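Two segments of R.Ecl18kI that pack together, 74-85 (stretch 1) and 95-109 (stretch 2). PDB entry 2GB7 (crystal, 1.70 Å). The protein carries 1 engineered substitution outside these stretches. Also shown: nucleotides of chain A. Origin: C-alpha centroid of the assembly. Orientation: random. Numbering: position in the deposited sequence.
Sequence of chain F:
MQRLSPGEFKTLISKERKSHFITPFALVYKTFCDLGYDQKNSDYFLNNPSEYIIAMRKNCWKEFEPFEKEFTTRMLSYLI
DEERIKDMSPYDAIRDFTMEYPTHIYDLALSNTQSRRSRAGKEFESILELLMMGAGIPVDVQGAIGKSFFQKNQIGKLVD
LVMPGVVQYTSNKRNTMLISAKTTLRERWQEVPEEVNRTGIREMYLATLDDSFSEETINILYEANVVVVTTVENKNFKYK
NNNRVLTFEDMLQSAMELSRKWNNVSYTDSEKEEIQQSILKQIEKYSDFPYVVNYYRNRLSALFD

Stretch 1 74-85: RMLSYLIDEERI
Stretch 2 95-109: RDFTMEYPTHIYDLA

How do the two backbones run past each other? Stretch 1 opens at Arg 74 inside a helix that begins earlier in the chain, passes through a type I beta turn from Ser 77 to Ile 80, crosses an extended link at Ile 80 (phi/psi -66/130) and Asp 81 (-121/101), and re-enters a helix at Glu 82. Stretch 2 is two helices, 95-100 and 102-109, hinged at Tyr 101 (-120/43). The chains run in opposite senses: CA of Met 75 lies 7.8 Å from CA of Leu 108, CA of Leu 76 7.3 Å from CA of Ile 105, CA of Leu 79 7.8 Å from CA of Tyr 101, CA of Ile 80 7.7 Å from CA of Phe 97, and CA of Ile 85 8.3 Å from CA of Asp 96. Together they bury 652 Å².

Which bump fills the hollow at the hinge? Leu 79 (m, t), whose CA-to-CB bond points toward stretch 2, enters the space bordered by Phe 97, Tyr 101 and His 104. Its CB sits over one face of the Tyr 101 ring, 4.3 Å from the centroid and 12° off the normal, a CH-pi contact. Tyr 101 (chi1 -41°, chi2 97°) presents that face while its CB stands 3.9 Å from Leu 79 CD1; the same CD1 comes within 3.4 Å of His 104 CB. His 104 has chi1 at m and chi2 at 84°. The Tyr 101 hydroxyl reaches onward along stretch 1, past Leu 79, with OH 3.7 Å from Asp 81 CB and 3.8 Å from Arg 84 CD.

What closes the apolar seam beside this plug? Leu 76 (m, t) starts sideways, but its end turns inward: CD2 is 3.9 Å from Ile 105 CG1 and 4.4 Å from Phe 97 CZ, while CG is 3.7 Å from Leu 108 CD2. Leu 108 (t, p) also brings CD2 to 3.8 Å from Met 75 CB, although the m, m, m side chain of Met 75 then leads away. Phe 97 (t, chi2 78°) likewise starts sideways and swings its ring nearer, so that CE1 lies 4.2 Å from Ile 80 CG1 and 4.5 Å from Leu 79 CB.

How is the other end fastened? Asp 81 (t) caps the second helix of stretch 1, its OD1 accepting from Arg 84 N at 3.1 Å. Arg 84 (t, t, chi3 145°, chi4 76°) extends to Asp 96 (t, chi2 69°), forming a two-pronged salt bridge: NE donates to OD2 of Asp 96 at 3.0 Å and NH2 to its OD1 at 2.7 Å. The carboxylate thus meets the guanidinium edge. Glu 100 instead lies over one guanidinium face, its OE2 3.5 Å from Arg 84 NH2, a salt bridge of charge alone since no N-H points at it. Alongside, Ile 85 CG1 packs 4.2 Å from Asp 96 OD2.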

# COMPACT_ATOMS: atom_id res chain seq x y z
N ARG F 74 15.60 -8.92 21.70
CA ARG F 74 15.05 -9.97 22.55
C ARG F 74 14.50 -11.12 21.73
O ARG F 74 14.75 -12.28 22.06
CB ARG F 74 14.00 -9.43 23.50
CG ARG F 74 13.64 -10.36 24.64
CD ARG F 74 12.98 -9.61 25.80
NE ARG F 74 13.84 -8.54 26.31
CZ ARG F 74 13.73 -7.24 26.02
NH1 ARG F 74 12.75 -6.77 25.22
NH2 ARG F 74 14.59 -6.39 26.56
N MET F 75 13.77 -10.79 20.68
CA MET F 75 13.24 -11.82 19.79
C MET F 75 14.37 -12.62 19.18
O MET F 75 14.32 -13.85 19.18
CB MET F 75 12.33 -11.22 18.70
CG MET F 75 11.06 -10.64 19.28
SD MET F 75 10.15 -11.76 20.36
CE MET F 75 9.76 -13.08 19.25
N LEU F 76 15.39 -11.94 18.70
CA LEU F 76 16.52 -12.63 18.07
C LEU F 76 17.23 -13.56 19.05
O LEU F 76 17.82 -14.57 18.65
CB LEU F 76 17.52 -11.62 17.50
CG LEU F 76 17.10 -10.89 16.23
CD1 LEU F 76 18.12 -9.80 15.85
CD2 LEU F 76 16.92 -11.88 15.07
N SER F 77 17.18 -13.25 20.33
CA SER F 77 17.98 -14.06 21.26
C SER F 77 17.34 -15.46 21.52
O SER F 77 18.01 -16.41 21.95
CB SER F 77 18.29 -13.25 22.51
OG SER F 77 18.87 -12.01 22.12
N TYR F 78 16.06 -15.59 21.16
CA TYR F 78 15.36 -16.88 21.16
C TYR F 78 15.86 -17.90 20.12
O TYR F 78 15.46 -19.07 20.15
CB TYR F 78 13.88 -16.67 20.90
CG TYR F 78 13.05 -16.32 22.11
CD1 TYR F 78 12.74 -14.99 22.38
CD2 TYR F 78 12.55 -17.31 22.96
CE1 TYR F 78 11.95 -14.64 23.46
CE2 TYR F 78 11.76 -16.97 24.06
CZ TYR F 78 11.46 -15.62 24.29
OH TYR F 78 10.69 -15.25 25.36
N LEU F 79 16.68 -17.45 19.18
CA LEU F 79 17.22 -18.37 18.19
C LEU F 79 18.70 -18.70 18.41
O LEU F 79 19.27 -19.53 17.70
CB LEU F 79 17.15 -17.77 16.79
CG LEU F 79 15.82 -17.19 16.30
CD1 LEU F 79 16.07 -16.48 14.96
CD2 LEU F 79 14.74 -18.25 16.19
N ILE F 80 19.33 -18.03 19.37
CA ILE F 80 20.71 -18.36 19.70
C ILE F 80 20.78 -19.77 20.29
O ILE F 80 20.03 -20.11 21.21
CB ILE F 80 21.37 -17.34 20.65
CG1 ILE F 80 21.30 -15.93 20.07
CG2 ILE F 80 22.84 -17.69 20.84
CD1 ILE F 80 21.79 -14.86 21.03
N ASP F 81 21.69 -20.58 19.75
CA ASP F 81 21.78 -21.99 20.08
C ASP F 81 23.17 -22.24 20.65
O ASP F 81 24.16 -22.31 19.91
CB ASP F 81 21.53 -22.82 18.82
CG ASP F 81 21.41 -24.32 19.09
OD1 ASP F 81 21.98 -24.83 20.08
OD2 ASP F 81 20.74 -25.00 18.28
N GLU F 82 23.24 -22.32 21.97
CA GLU F 82 24.50 -22.48 22.68
C GLU F 82 25.17 -23.80 22.33
O GLU F 82 26.38 -23.82 22.08
CB GLU F 82 24.30 -22.32 24.19
CG GLU F 82 25.47 -22.72 25.10
CD GLU F 82 26.85 -22.20 24.65
OE1 GLU F 82 26.93 -21.20 23.91
OE2 GLU F 82 27.85 -22.82 25.05
N GLU F 83 24.40 -24.89 22.31
CA GLU F 83 24.98 -26.22 22.07
C GLU F 83 25.58 -26.29 20.67
O GLU F 83 26.60 -26.94 20.44
CB GLU F 83 23.93 -27.32 22.24
CG GLU F 83 23.63 -27.71 23.69
N ARG F 84 24.93 -25.58 19.75
CA ARG F 84 25.37 -25.48 18.37
C ARG F 84 26.70 -24.73 18.22
O ARG F 84 27.61 -25.21 17.54
CB ARG F 84 24.29 -24.76 17.56
CG ARG F 84 24.33 -25.07 16.09
CD ARG F 84 23.29 -24.28 15.32
NE ARG F 84 23.82 -23.92 14.01
CZ ARG F 84 23.94 -24.76 12.99
NH1 ARG F 84 23.56 -26.03 13.10
NH2 ARG F 84 24.45 -24.33 11.84
N ILE F 85 26.82 -23.60 18.90
CA ILE F 85 27.90 -22.65 18.63
C ILE F 85 29.10 -22.78 19.56
O ILE F 85 30.08 -22.06 19.42
CB ILE F 85 27.35 -21.21 18.70
CG1 ILE F 85 26.47 -20.96 17.48
CG2 ILE F 85 28.47 -20.20 18.73
CD1 ILE F 85 25.29 -20.05 17.75
N ARG F 95 28.81 -15.67 11.67
CA ARG F 95 28.64 -16.11 10.29
C ARG F 95 27.54 -17.15 10.18
O ARG F 95 26.67 -17.07 9.32
CB ARG F 95 29.96 -16.65 9.72
CG ARG F 95 30.55 -15.80 8.59
CD ARG F 95 29.62 -15.77 7.40
NE ARG F 95 30.32 -16.02 6.14
CZ ARG F 95 29.95 -15.53 4.96
NH1 ARG F 95 30.66 -15.84 3.88
NH2 ARG F 95 28.91 -14.71 4.86
N ASP F 96 27.58 -18.12 11.10
CA ASP F 96 26.60 -19.19 11.19
C ASP F 96 25.22 -18.63 11.49
O ASP F 96 24.24 -18.99 10.85
CB ASP F 96 27.01 -20.16 12.30
CG ASP F 96 26.09 -21.36 12.40
OD1 ASP F 96 26.10 -22.20 11.48
OD2 ASP F 96 25.36 -21.46 13.42
N PHE F 97 25.15 -17.74 12.47
CA PHE F 97 23.90 -17.07 12.77
C PHE F 97 23.32 -16.44 11.52
O PHE F 97 22.12 -16.60 11.24
CB PHE F 97 24.13 -16.01 13.84
CG PHE F 97 22.88 -15.45 14.41
CD1 PHE F 97 22.14 -16.16 15.35
CD2 PHE F 97 22.44 -14.18 14.03
CE1 PHE F 97 20.97 -15.62 15.90
CE2 PHE F 97 21.27 -13.64 14.55
CZ PHE F 97 20.54 -14.36 15.50
N THR F 98 24.14 -15.71 10.76
CA THR F 98 23.67 -15.04 9.54
C THR F 98 23.24 -16.04 8.46
O THR F 98 22.51 -15.67 7.53
CB THR F 98 24.71 -14.06 8.95
OG1 THR F 98 25.91 -14.78 8.60
CG2 THR F 98 25.07 -12.95 9.94
N MET F 99 23.69 -17.29 8.59
CA MET F 99 23.39 -18.33 7.60
C MET F 99 22.23 -19.27 7.98
O MET F 99 21.49 -19.72 7.09
CB MET F 99 24.64 -19.16 7.28
CG MET F 99 25.81 -18.34 6.74
SD MET F 99 26.99 -19.34 5.82
CE MET F 99 25.83 -19.97 4.58
N GLU F 100 22.09 -19.59 9.26
CA GLU F 100 21.12 -20.59 9.71
C GLU F 100 19.69 -20.07 9.88
O GLU F 100 18.74 -20.83 9.78
CB GLU F 100 21.55 -21.22 11.03
CG GLU F 100 21.23 -22.71 11.15
CD GLU F 100 21.79 -23.55 10.00
OE1 GLU F 100 22.47 -23.01 9.10
OE2 GLU F 100 21.53 -24.78 9.99
N TYR F 101 19.55 -18.77 10.15
CA TYR F 101 18.20 -18.25 10.43
C TYR F 101 17.69 -17.16 9.49
O TYR F 101 17.03 -16.23 9.96
CB TYR F 101 18.10 -17.79 11.90
CG TYR F 101 18.80 -18.73 12.86
CD1 TYR F 101 20.09 -18.47 13.29
CD2 TYR F 101 18.17 -19.90 13.31
CE1 TYR F 101 20.75 -19.34 14.15
CE2 TYR F 101 18.84 -20.79 14.18
CZ TYR F 101 20.13 -20.49 14.60
OH TYR F 101 20.83 -21.34 15.46
N PRO F 102 17.89 -17.30 8.16
CA PRO F 102 17.55 -16.15 7.32
C PRO F 102 16.06 -15.92 7.27
O PRO F 102 15.64 -14.76 7.23
CB PRO F 102 18.05 -16.56 5.92
CG PRO F 102 18.88 -17.73 6.10
CD PRO F 102 18.37 -18.42 7.32
N THR F 103 15.27 -16.99 7.25
CA THR F 103 13.80 -16.79 7.17
C THR F 103 13.30 -16.20 8.48
O THR F 103 12.44 -15.32 8.48
CB THR F 103 13.06 -18.09 6.85
OG1 THR F 103 13.68 -18.71 5.72
CG2 THR F 103 11.60 -17.87 6.57
N HIS F 104 13.86 -16.68 9.59
CA HIS F 104 13.54 -16.18 10.93
C HIS F 104 13.78 -14.68 11.07
O HIS F 104 12.88 -13.94 11.47
CB HIS F 104 14.39 -16.92 11.98
CG HIS F 104 14.14 -18.39 12.04
ND1 HIS F 104 14.77 -19.28 11.20
CD2 HIS F 104 13.36 -19.13 12.86
CE1 HIS F 104 14.39 -20.51 11.50
NE2 HIS F 104 13.53 -20.45 12.50
N ILE F 105 15.00 -14.26 10.75
CA ILE F 105 15.42 -12.86 10.88
C ILE F 105 14.57 -12.00 9.97
O ILE F 105 14.05 -10.95 10.38
CB ILE F 105 16.92 -12.71 10.54
CG1 ILE F 105 17.76 -13.44 11.58
CG2 ILE F 105 17.34 -11.23 10.53
CD1 ILE F 105 19.26 -13.46 11.27
N TYR F 106 14.40 -12.46 8.74
CA TYR F 106 13.54 -11.76 7.78
C TYR F 106 12.11 -11.66 8.30
O TYR F 106 11.51 -10.59 8.23
CB TYR F 106 13.60 -12.41 6.39
CG TYR F 106 12.59 -11.77 5.44
CD1 TYR F 106 12.84 -10.57 4.82
CD2 TYR F 106 11.38 -12.41 5.19
CE1 TYR F 106 11.89 -9.97 3.96
CE2 TYR F 106 10.43 -11.83 4.33
CZ TYR F 106 10.70 -10.62 3.72
OH TYR F 106 9.77 -10.06 2.87
N ASP F 107 11.54 -12.76 8.80
CA ASP F 107 10.17 -12.75 9.32
C ASP F 107 9.96 -11.78 10.48
O ASP F 107 8.91 -11.11 10.58
CB ASP F 107 9.76 -14.14 9.76
CG ASP F 107 9.50 -15.06 8.59
OD1 ASP F 107 9.46 -14.57 7.43
OD2 ASP F 107 9.33 -16.27 8.85
N LEU F 108 10.94 -11.72 11.37
CA LEU F 108 10.91 -10.71 12.43
C LEU F 108 10.90 -9.29 11.89
O LEU F 108 10.08 -8.47 12.30
CB LEU F 108 12.09 -10.89 13.38
CG LEU F 108 12.29 -9.85 14.49
CD1 LEU F 108 11.10 -9.80 15.43
CD2 LEU F 108 13.55 -10.17 15.29
N ALA F 109 11.84 -8.97 11.00
CA ALA F 109 11.90 -7.62 10.44
C ALA F 109 10.63 -7.30 9.67
O ALA F 109 10.10 -6.20 9.77
CB ALA F 109 13.10 -7.46 9.55
P DG A 6 6.52 -10.73 1.56
OP1 DG A 6 7.16 -9.51 1.02
OP2 DG A 6 7.32 -11.68 2.38
O5' DG A 6 5.26 -10.32 2.44
C5' DG A 6 4.44 -9.21 2.08
C4' DG A 6 3.36 -9.04 3.11
O4' DG A 6 2.59 -7.84 2.87
C3' DG A 6 2.35 -10.19 3.16
O3' DG A 6 1.99 -10.41 4.52
C2' DG A 6 1.16 -9.61 2.41
C1' DG A 6 1.22 -8.18 2.89
N9 DG A 6 0.51 -7.17 2.10
C8 DG A 6 -0.21 -7.34 0.94
N7 DG A 6 -0.74 -6.23 0.52
C5 DG A 6 -0.34 -5.28 1.45
C6 DG A 6 -0.62 -3.88 1.53
O6 DG A 6 -1.31 -3.19 0.78
N1 DG A 6 -0.00 -3.31 2.64
C2 DG A 6 0.78 -3.97 3.55
N2 DG A 6 1.31 -3.23 4.53
N3 DG A 6 1.03 -5.27 3.49
C4 DG A 6 0.44 -5.85 2.42